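Local atomic coordinates of lambda phage protein with carbohydrate-binding module (Shewanella oneidensis, PDB entry 2A5Z), a protein that is of unknown function but binds magnesium and has a jelly-roll fold with a carbohydrate-binding module, so it may recognise a carbohydrate. Residues I93-L104 against F230-I241; I164-S175 against Y210-F219. All coordinates share one frame; numbering follows the deposited sequence.

Contact 1 of 2, residues I93-L104 against F230-I241; sequences IVSSTTANASFL and FKTQCKTATAGI
Ser95 fits into the hollow where the chain 238-241 bends round it. Its OG, set between backbone N and carbonyl carbon (chi1 70°), gives its proton to Thr238 O at 2.7 Å, in the carbonyl plane on a lone pair, and accepts from Ile241 N. The backbone joins in, Ser95 N donating to Ile241 O at 2.8 Å. A small hydroxyl suits the place, since CB of Ser95 also lies 3.5 Å from Cys234 SG and its OG packs against CB of Ile241. Beside it Val94 lays CG1 on Gly240 CA, a smooth surface that bears no side chain; Gly240 takes backbone angles that a residue with a CB adopts only with strain. Farther out the two loops run alongside each other, and the methyl of Ala237 fills the notch at Thr97 O.

Past the type II turn 98-101, strands 102-104 and 230-234 run antiparallel. Phe103 and Thr232 form a hydrogen-bonded pair, and on their face Ile93 CD1 meets Thr232 CG2 tip to tip at 3.7 Å. Phe103 and Phe230 touch rim to rim, CD2 to CE2 at 4.3 Å. On the other face, Leu104 CD1 rests on the methylenes of Lys231, whose extended chain passes Ser102 and carries NZ to Gly144 O and Ser142 O. Gln233, also extended, turns its amide back so that NE2 reaches Asn100 O at 2.8 Å, nearly straight at 170°.

Hydrophobic rims and methyls thus pack on the Phe103 face of this jelly-roll sheet, while the loop end relies on neutral hydrogen bonds. One hydroxyl with both a donor and an acceptor partner ties Ser95 to two separate backbone groups, and should hold the 238-241 bend against strand 90-94 without any buried charge pair.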
loop_
_atom_site.group_PDB
_atom_site.type_symbol
_atom_site.label_atom_id
_atom_site.label_comp_id
_atom_site.label_asym_id
_atom_site.label_seq_id
_atom_site.Cartn_x
_atom_site.Cartn_y
_atom_site.Cartn_z
ATOM N N ILE C 93 19.021 3.190 10.976
ATOM C CA ILE C 93 18.474 2.383 12.068
ATOM C C ILE C 93 19.439 2.412 13.260
ATOM O O ILE C 93 20.651 2.260 13.093
ATOM C CB ILE C 93 18.174 0.920 11.580
ATOM C CG1 ILE C 93 17.170 0.940 10.415
ATOM C CG2 ILE C 93 17.641 0.041 12.711
ATOM C CD1 ILE C 93 17.256 -0.266 9.476
ATOM N N VAL C 94 18.898 2.639 14.457
ATOM C CA VAL C 94 19.710 2.757 15.671
ATOM C C VAL C 94 19.158 1.852 16.783
ATOM O O VAL C 94 17.940 1.678 16.923
ATOM C CB VAL C 94 19.850 4.251 16.114
ATOM C CG1 VAL C 94 20.481 4.390 17.491
ATOM C CG2 VAL C 94 20.674 5.029 15.106
ATOM N N SER C 95 20.069 1.249 17.546
ATOM C CA SER C 95 19.716 0.350 18.638
ATOM C C SER C 95 18.960 1.057 19.768
ATOM O O SER C 95 18.991 2.281 19.884
ATOM C CB SER C 95 20.973 -0.310 19.202
ATOM O OG SER C 95 21.779 0.626 19.897
ATOM N N SER C 96 18.281 0.262 20.591
ATOM C CA SER C 96 17.562 0.762 21.755
ATOM C C SER C 96 18.131 0.127 23.022
ATOM O O SER C 96 19.202 -0.500 22.997
ATOM C CB SER C 96 16.079 0.427 21.624
ATOM O OG SER C 96 15.898 -0.977 21.623
ATOM N N THR C 97 17.406 0.287 24.125
ATOM C CA THR C 97 17.802 -0.288 25.405
ATOM C C THR C 97 17.263 -1.709 25.589
ATOM O O THR C 97 17.334 -2.263 26.683
ATOM C CB THR C 97 17.351 0.603 26.582
ATOM O OG1 THR C 97 15.933 0.787 26.519
ATOM C CG2 THR C 97 18.037 1.964 26.507
ATOM N N THR C 98 16.716 -2.284 24.519
ATOM C CA THR C 98 16.246 -3.671 24.518
ATOM C C THR C 98 17.173 -4.514 23.653
ATOM O O THR C 98 17.409 -4.186 22.490
ATOM C CB THR C 98 14.792 -3.796 23.978
ATOM O OG1 THR C 98 13.922 -2.921 24.714
ATOM C CG2 THR C 98 14.275 -5.234 24.083
ATOM N N ALA C 99 17.691 -5.599 24.227
ATOM C CA ALA C 99 18.557 -6.526 23.508
ATOM C C ALA C 99 17.777 -7.238 22.410
ATOM O O ALA C 99 16.599 -7.574 22.583
ATOM C CB ALA C 99 19.178 -7.540 24.466
ATOM N N ASN C 100 18.442 -7.454 21.280
ATOM C CA ASN C 100 17.864 -8.131 20.110
ATOM C C ASN C 100 16.846 -7.317 19.299
ATOM O O ASN C 100 16.239 -7.843 18.359
ATOM C CB ASN C 100 17.323 -9.527 20.462
ATOM C CG ASN C 100 18.416 -10.484 20.899
ATOM O OD1 ASN C 100 19.588 -10.321 20.547
ATOM N ND2 ASN C 100 18.033 -11.503 21.658
ATOM N N ALA C 101 16.686 -6.038 19.641
ATOM C CA ALA C 101 15.863 -5.124 18.836
ATOM C C ALA C 101 16.335 -5.193 17.388
ATOM O O ALA C 101 17.546 -5.268 17.121
ATOM C CB ALA C 101 15.966 -3.709 19.360
ATOM N N SER C 102 15.388 -5.184 16.456
ATOM C CA SER C 102 15.725 -5.366 15.049
ATOM C C SER C 102 14.753 -4.663 14.108
ATOM O O SER C 102 13.621 -4.347 14.483
ATOM C CB SER C 102 15.778 -6.857 14.701
ATOM O OG SER C 102 14.504 -7.472 14.839
ATOM N N PHE C 103 15.220 -4.414 12.889
ATOM C CA PHE C 103 14.334 -4.037 11.801
ATOM C C PHE C 103 14.472 -5.053 10.680
ATOM O O PHE C 103 15.584 -5.441 10.306
ATOM C CB PHE C 103 14.604 -2.619 11.293
ATOM C CG PHE C 103 13.763 -2.241 10.103
ATOM C CD1 PHE C 103 12.431 -1.877 10.265
ATOM C CD2 PHE C 103 14.301 -2.277 8.815
ATOM C CE1 PHE C 103 11.643 -1.538 9.153
ATOM C CE2 PHE C 103 13.525 -1.939 7.701
ATOM C CZ PHE C 103 12.200 -1.570 7.870
ATOM N N LEU C 104 13.336 -5.482 10.153
ATOM C CA LEU C 104 13.314 -6.507 9.121
ATOM C C LEU C 104 12.474 -6.039 7.941
ATOM O O LEU C 104 11.305 -5.698 8.109
ATOM C CB LEU C 104 12.762 -7.824 9.701
ATOM C CG LEU C 104 12.949 -9.130 8.915
ATOM C CD1 LEU C 104 12.838 -10.367 9.826
ATOM C CD2 LEU C 104 11.956 -9.213 7.777
ATOM N N PHE C 230 15.995 -8.600 4.374
ATOM C CA PHE C 230 17.021 -7.846 5.093
ATOM C C PHE C 230 16.625 -7.720 6.554
ATOM O O PHE C 230 15.488 -7.349 6.864
ATOM C CB PHE C 230 17.176 -6.449 4.464
ATOM C CG PHE C 230 17.940 -5.453 5.316
ATOM C CD1 PHE C 230 19.327 -5.381 5.255
ATOM C CD2 PHE C 230 17.262 -4.571 6.161
ATOM C CE1 PHE C 230 20.034 -4.451 6.032
ATOM C CE2 PHE C 230 17.968 -3.628 6.944
ATOM C CZ PHE C 230 19.356 -3.575 6.870
ATOM N N LYS C 231 17.557 -8.033 7.450
ATOM C CA LYS C 231 17.332 -7.831 8.871
ATOM C C LYS C 231 18.598 -7.289 9.520
ATOM O O LYS C 231 19.674 -7.855 9.346
ATOM C CB LYS C 231 16.910 -9.140 9.551
ATOM C CG LYS C 231 16.473 -8.974 11.006
ATOM C CD LYS C 231 16.158 -10.313 11.649
ATOM C CE LYS C 231 15.755 -10.121 13.094
ATOM N NZ LYS C 231 15.774 -11.385 13.874
ATOM N N THR C 232 18.466 -6.203 10.268
ATOM C CA THR C 232 19.589 -5.671 11.031
ATOM C C THR C 232 19.177 -5.590 12.494
ATOM O O THR C 232 18.027 -5.279 12.804
ATOM C CB THR C 232 20.104 -4.322 10.462
ATOM O OG1 THR C 232 21.428 -4.064 10.941
ATOM C CG2 THR C 232 19.175 -3.153 10.814
ATOM N N GLN C 233 20.123 -5.884 13.379
ATOM C CA GLN C 233 19.817 -6.197 14.771
ATOM C C GLN C 233 20.948 -5.787 15.707
ATOM O O GLN C 233 22.129 -5.825 15.332
ATOM C CB GLN C 233 19.607 -7.705 14.910
ATOM C CG GLN C 233 19.007 -8.159 16.239
ATOM C CD GLN C 233 18.552 -9.594 16.185
ATOM O OE1 GLN C 233 19.213 -10.435 15.580
ATOM N NE2 GLN C 233 17.412 -9.884 16.798
ATOM N N CYS C 234 20.578 -5.414 16.929
ATOM C CA CYS C 234 21.554 -5.161 17.984
ATOM C C CYS C 234 21.455 -6.261 19.032
ATOM O O CYS C 234 20.379 -6.510 19.567
ATOM C CB CYS C 234 21.336 -3.792 18.620
ATOM S SG CYS C 234 22.627 -3.368 19.821
ATOM N N LYS C 235 22.578 -6.919 19.309
ATOM C CA LYS C 235 22.616 -8.056 20.228
ATOM C C LYS C 235 22.648 -7.654 21.699
ATOM O O LYS C 235 22.441 -8.496 22.572
ATOM C CB LYS C 235 23.817 -8.947 19.930
ATOM C CG LYS C 235 23.687 -9.765 18.651
ATOM C CD LYS C 235 24.826 -10.772 18.524
ATOM C CE LYS C 235 26.116 -10.090 18.101
ATOM N NZ LYS C 235 27.252 -11.052 18.088
ATOM N N THR C 236 22.925 -6.379 21.968
ATOM C CA THR C 236 23.024 -5.887 23.342
ATOM C C THR C 236 21.911 -4.895 23.681
ATOM O O THR C 236 21.177 -4.420 22.797
ATOM C CB THR C 236 24.397 -5.231 23.635
ATOM O OG1 THR C 236 24.500 -3.987 22.927
ATOM C CG2 THR C 236 25.551 -6.160 23.246
ATOM N N ALA C 237 21.802 -4.588 24.970
ATOM C CA ALA C 237 20.781 -3.692 25.473
ATOM C C ALA C 237 21.304 -2.260 25.619
ATOM O O ALA C 237 20.863 -1.524 26.504
ATOM C CB ALA C 237 20.239 -4.214 26.806
ATOM N N THR C 238 22.239 -1.854 24.758
ATOM C CA THR C 238 22.702 -0.463 24.798
ATOM C C THR C 238 22.216 0.338 23.582
ATOM O O THR C 238 22.366 -0.094 22.436
ATOM C CB THR C 238 24.245 -0.306 25.068
ATOM O OG1 THR C 238 24.936 0.080 23.875
ATOM C CG2 THR C 238 24.856 -1.576 25.657
ATOM N N ALA C 239 21.602 1.486 23.854
ATOM C CA ALA C 239 21.026 2.333 22.807
ATOM C C ALA C 239 22.086 3.204 22.139
ATOM O O ALA C 239 23.160 3.404 22.692
ATOM C CB ALA C 239 19.917 3.202 23.381
ATOM N N GLY C 240 21.774 3.711 20.946
ATOM C CA GLY C 240 22.649 4.654 20.258
ATOM C C GLY C 240 23.657 4.024 19.311
ATOM O O GLY C 240 24.424 4.735 18.657
ATOM N N ILE C 241 23.667 2.694 19.245
ATOM C CA ILE C 241 24.527 1.989 18.305
ATOM C C ILE C 241 23.852 1.988 16.939
ATOM O O ILE C 241 22.724 1.502 16.804
ATOM C CB ILE C 241 24.804 0.524 18.735
ATOM C CG1 ILE C 241 25.457 0.472 20.113
ATOM C CG2 ILE C 241 25.662 -0.195 17.677
ATOM C CD1 ILE C 241 25.619 -0.941 20.661
HETATM O O HOH W 1 21.738 -10.979 21.916
#

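Contact 2 of 2, residues I164-S175 against Y210-F219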
loop_
_atom_site.group_PDB
_atom_site.type_symbol
_atom_site.label_atom_id
_atom_site.label_comp_id
_atom_site.label_asym_id
_atom_site.label_seq_id
_atom_site.Cartn_x
_atom_site.Cartn_y
_atom_site.Cartn_z
ATOM N N ILE C 164 25.493 -20.295 7.315
ATOM C CA ILE C 164 24.246 -20.828 7.822
ATOM C C ILE C 164 24.392 -20.967 9.326
ATOM O O ILE C 164 25.426 -21.426 9.813
ATOM C CB ILE C 164 23.893 -22.182 7.168
ATOM C CG1 ILE C 164 23.809 -22.026 5.650
ATOM C CG2 ILE C 164 22.563 -22.739 7.728
ATOM C CD1 ILE C 164 23.649 -23.320 4.891
ATOM N N VAL C 165 23.367 -20.509 10.046
ATOM C CA VAL C 165 23.259 -20.659 11.490
ATOM C C VAL C 165 21.920 -21.339 11.760
ATOM O O VAL C 165 20.873 -20.888 11.286
ATOM C CB VAL C 165 23.344 -19.295 12.240
ATOM C CG1 VAL C 165 22.972 -19.448 13.723
ATOM C CG2 VAL C 165 24.737 -18.680 12.104
ATOM N N LYS C 166 21.972 -22.444 12.499
ATOM C CA LYS C 166 20.778 -23.200 12.852
ATOM C C LYS C 166 20.816 -23.551 14.321
ATOM O O LYS C 166 21.815 -24.072 14.811
ATOM C CB LYS C 166 20.678 -24.464 12.008
ATOM C CG LYS C 166 20.209 -24.198 10.591
ATOM C CD LYS C 166 20.297 -25.454 9.765
ATOM C CE LYS C 166 19.519 -25.296 8.485
ATOM N NZ LYS C 166 19.223 -26.649 7.950
ATOM N N ALA C 167 19.725 -23.255 15.023
ATOM C CA ALA C 167 19.666 -23.419 16.475
ATOM C C ALA C 167 20.901 -22.815 17.151
ATOM O O ALA C 167 21.469 -23.402 18.074
ATOM C CB ALA C 167 19.494 -24.891 16.852
ATOM N N SER C 168 21.306 -21.647 16.655
ATOM C CA SER C 168 22.416 -20.853 17.206
ATOM C C SER C 168 23.826 -21.414 16.949
ATOM O O SER C 168 24.811 -20.879 17.463
ATOM C CB SER C 168 22.200 -20.558 18.702
ATOM O OG SER C 168 20.898 -20.048 18.920
ATOM N N ALA C 169 23.921 -22.471 16.149
ATOM C CA ALA C 169 25.220 -23.051 15.785
ATOM C C ALA C 169 25.590 -22.711 14.347
ATOM O O ALA C 169 24.749 -22.771 13.456
ATOM C CB ALA C 169 25.214 -24.564 15.979
ATOM N N ALA C 170 26.851 -22.362 14.124
ATOM C CA ALA C 170 27.342 -22.130 12.772
ATOM C C ALA C 170 27.568 -23.474 12.106
ATOM O O ALA C 170 28.544 -24.169 12.419
ATOM C CB ALA C 170 28.635 -21.324 12.804
ATOM N N THR C 171 26.663 -23.852 11.208
ATOM C CA THR C 171 26.772 -25.138 10.505
ATOM C C THR C 171 27.696 -25.043 9.283
ATOM O O THR C 171 28.253 -26.048 8.816
ATOM C CB THR C 171 25.389 -25.677 10.067
ATOM O OG1 THR C 171 24.806 -24.793 9.110
ATOM C CG2 THR C 171 24.444 -25.810 11.257
ATOM N N GLU C 172 27.872 -23.823 8.788
ATOM C CA GLU C 172 28.602 -23.573 7.555
ATOM C C GLU C 172 28.999 -22.101 7.531
ATOM O O GLU C 172 28.162 -21.234 7.767
ATOM C CB GLU C 172 27.683 -23.873 6.382
ATOM C CG GLU C 172 28.386 -24.174 5.118
ATOM C CD GLU C 172 27.420 -24.321 3.971
ATOM O OE1 GLU C 172 26.587 -25.253 4.003
ATOM O OE2 GLU C 172 27.510 -23.501 3.038
ATOM N N THR C 173 30.264 -21.815 7.247
ATOM C CA THR C 173 30.760 -20.439 7.272
ATOM C C THR C 173 31.806 -20.232 6.184
ATOM O O THR C 173 32.826 -20.925 6.153
ATOM C CB THR C 173 31.355 -20.078 8.660
ATOM O OG1 THR C 173 30.358 -20.260 9.672
ATOM C CG2 THR C 173 31.840 -18.636 8.711
ATOM N N GLY C 174 31.549 -19.280 5.293
ATOM C CA GLY C 174 32.525 -18.917 4.264
ATOM C C GLY C 174 33.632 -18.035 4.805
ATOM O O GLY C 174 33.643 -17.692 5.995
ATOM N N SER C 175 34.571 -17.678 3.933
ATOM C CA SER C 175 35.636 -16.742 4.288
ATOM C C SER C 175 35.027 -15.357 4.484
ATOM O O SER C 175 33.942 -15.068 3.970
ATOM C CB SER C 175 36.723 -16.705 3.203
ATOM O OG SER C 175 36.199 -16.207 1.988
ATOM N N TYR C 210 32.735 -10.001 -3.384
ATOM C CA TYR C 210 32.717 -11.244 -2.633
ATOM C C TYR C 210 31.537 -12.079 -3.113
ATOM O O TYR C 210 30.489 -11.526 -3.434
ATOM C CB TYR C 210 32.552 -10.919 -1.141
ATOM C CG TYR C 210 32.396 -12.116 -0.230
ATOM C CD1 TYR C 210 33.513 -12.760 0.298
ATOM C CD2 TYR C 210 31.124 -12.599 0.115
ATOM C CE1 TYR C 210 33.376 -13.861 1.147
ATOM C CE2 TYR C 210 30.973 -13.695 0.970
ATOM C CZ TYR C 210 32.106 -14.322 1.479
ATOM O OH TYR C 210 31.974 -15.402 2.321
ATOM N N SER C 211 31.702 -13.399 -3.157
ATOM C CA SER C 211 30.551 -14.297 -3.306
ATOM C C SER C 211 30.738 -15.602 -2.533
ATOM O O SER C 211 31.864 -16.057 -2.311
ATOM C CB SER C 211 30.223 -14.578 -4.778
ATOM O OG SER C 211 31.065 -15.589 -5.298
ATOM N N TYR C 212 29.618 -16.188 -2.125
ATOM C CA TYR C 212 29.607 -17.474 -1.435
ATOM C C TYR C 212 28.432 -18.298 -1.940
ATOM O O TYR C 212 27.325 -17.783 -2.033
ATOM C CB TYR C 212 29.481 -17.263 0.076
ATOM C CG TYR C 212 29.440 -18.542 0.878
ATOM C CD1 TYR C 212 30.615 -19.201 1.218
ATOM C CD2 TYR C 212 28.225 -19.091 1.303
ATOM C CE1 TYR C 212 30.595 -20.381 1.950
ATOM C CE2 TYR C 212 28.194 -20.275 2.050
ATOM C CZ TYR C 212 29.394 -20.909 2.362
ATOM O OH TYR C 212 29.407 -22.075 3.095
ATOM N N THR C 213 28.691 -19.563 -2.279
ATOM C CA THR C 213 27.643 -20.533 -2.602
ATOM C C THR C 213 27.607 -21.610 -1.517
ATOM O O THR C 213 28.624 -22.243 -1.222
ATOM C CB THR C 213 27.874 -21.200 -3.988
ATOM O OG1 THR C 213 28.021 -20.188 -4.984
ATOM C CG2 THR C 213 26.688 -22.082 -4.379
ATOM N N SER C 214 26.437 -21.816 -0.922
ATOM C CA SER C 214 26.298 -22.784 0.164
ATOM C C SER C 214 26.501 -24.244 -0.280
ATOM O O SER C 214 26.298 -24.589 -1.448
ATOM C CB SER C 214 24.955 -22.601 0.883
ATOM O OG SER C 214 23.883 -23.157 0.143
ATOM N N THR C 215 26.929 -25.082 0.663
ATOM C CA THR C 215 27.015 -26.524 0.464
ATOM C C THR C 215 25.682 -27.155 0.853
ATOM O O THR C 215 25.124 -27.959 0.108
ATOM C CB THR C 215 28.178 -27.143 1.287
ATOM O OG1 THR C 215 29.431 -26.653 0.791
ATOM C CG2 THR C 215 28.178 -28.667 1.188
ATOM N N ALA C 216 25.174 -26.770 2.020
ATOM C CA ALA C 216 23.909 -27.279 2.520
ATOM C C ALA C 216 22.762 -26.335 2.164
ATOM O O ALA C 216 22.990 -25.180 1.783
ATOM C CB ALA C 216 23.991 -27.481 4.017
ATOM N N ALA C 217 21.532 -26.834 2.294
ATOM C CA ALA C 217 20.337 -26.037 2.023
ATOM C C ALA C 217 20.192 -24.901 3.036
ATOM O O ALA C 217 20.579 -25.045 4.200
ATOM C CB ALA C 217 19.105 -26.915 2.033
HETATM N N MSE C 218 19.631 -23.780 2.582
HETATM C CA MSE C 218 19.366 -22.625 3.436
HETATM C C MSE C 218 18.470 -22.969 4.632
HETATM O O MSE C 218 17.727 -23.971 4.599
HETATM C CB MSE C 218 18.735 -21.492 2.605
HETATM C CG MSE C 218 17.239 -21.665 2.257
HETATM SE SE MSE C 218 16.519 -20.270 1.334
HETATM C CE MSE C 218 17.263 -20.536 -0.270
ATOM N N PHE C 219 18.542 -22.151 5.686
ATOM C CA PHE C 219 17.512 -22.176 6.723
ATOM C C PHE C 219 16.158 -21.799 6.109
ATOM O O PHE C 219 16.041 -20.792 5.409
ATOM C CB PHE C 219 17.821 -21.220 7.894
ATOM C CG PHE C 219 16.617 -20.950 8.776
ATOM C CD1 PHE C 219 16.032 -21.985 9.515
ATOM C CD2 PHE C 219 16.047 -19.678 8.836
ATOM C CE1 PHE C 219 14.905 -21.756 10.305
ATOM C CE2 PHE C 219 14.925 -19.428 9.631
ATOM C CZ PHE C 219 14.349 -20.470 10.367
HETATM O O HOH W 2 21.276 -26.786 6.066
HETATM O O HOH W 3 17.626 -26.394 6.144
#
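Glu172 reaches across to the backbone of Thr215 and Ala216 and is gripped there by two N-H groups, with Tyr212 OH against the same carboxylate. Its CG lies anti to the backbone N (chi1 -157°), and the extended chain carries the carboxylate across: OE1 accepts from Ala216 N and OE2 from Thr215 N, both at 2.9 Å and both on the syn side. Tyr212 OH is placed 2.4 Å from OE2, shorter than an ordinary hydrogen bond, so the exact length is doubtful; ring and carboxylate planes are 47° apart. A carboxylate suits this place because it can take two neighbouring N-H groups at once. Gly174, with no side chain, lets the backbone lie close on the ring, its CA 3.4 Å from Tyr212 CE1. Farther along, Tyr210 OH gives its proton to Ser175 O at 2.6 Å.

The other end is looser. Lys166, exposed on the hairpin, approaches through a water that links its NZ to Ala217 O; its flexible chain suits a wet margin.

Between these ends Ile164 points CD1 at Ala216 O and Ala217 O and packs against Phe197 of strand 197-203. The contact thereby joins strands 159-166 and 169-178, paired, with a classic bulge where Thr171 and Glu172 both face Ile164, to strand 208-213, an outermost strand of the six-stranded sheet.

How the contacts relate
Contact 1 is the more buried, with 12 of its 24 touching residues buried against 4 of 14 in contact 2, which is nested within the loop that contact 1 closes. Contact 1 pairs neighbouring strands of the larger sheet and brings in the end of strand 90-94 from the small two-stranded sheet, so backbone bonds and hydrophobic packing dominate; its five exposed residues, Thr97 and Ala237 to Gly240, all lie at the loop end. Contact 2 bridges the larger sheet to the edge of the six-stranded one, where its segments form no beta pairing with each other; a carboxylate, tyrosine hydroxyls and water join them instead. The centres of contact 1 and contact 2 are about 23 Å apart. A bound magnesium lies about 11 Å from the Phe103 side chain of contact 1.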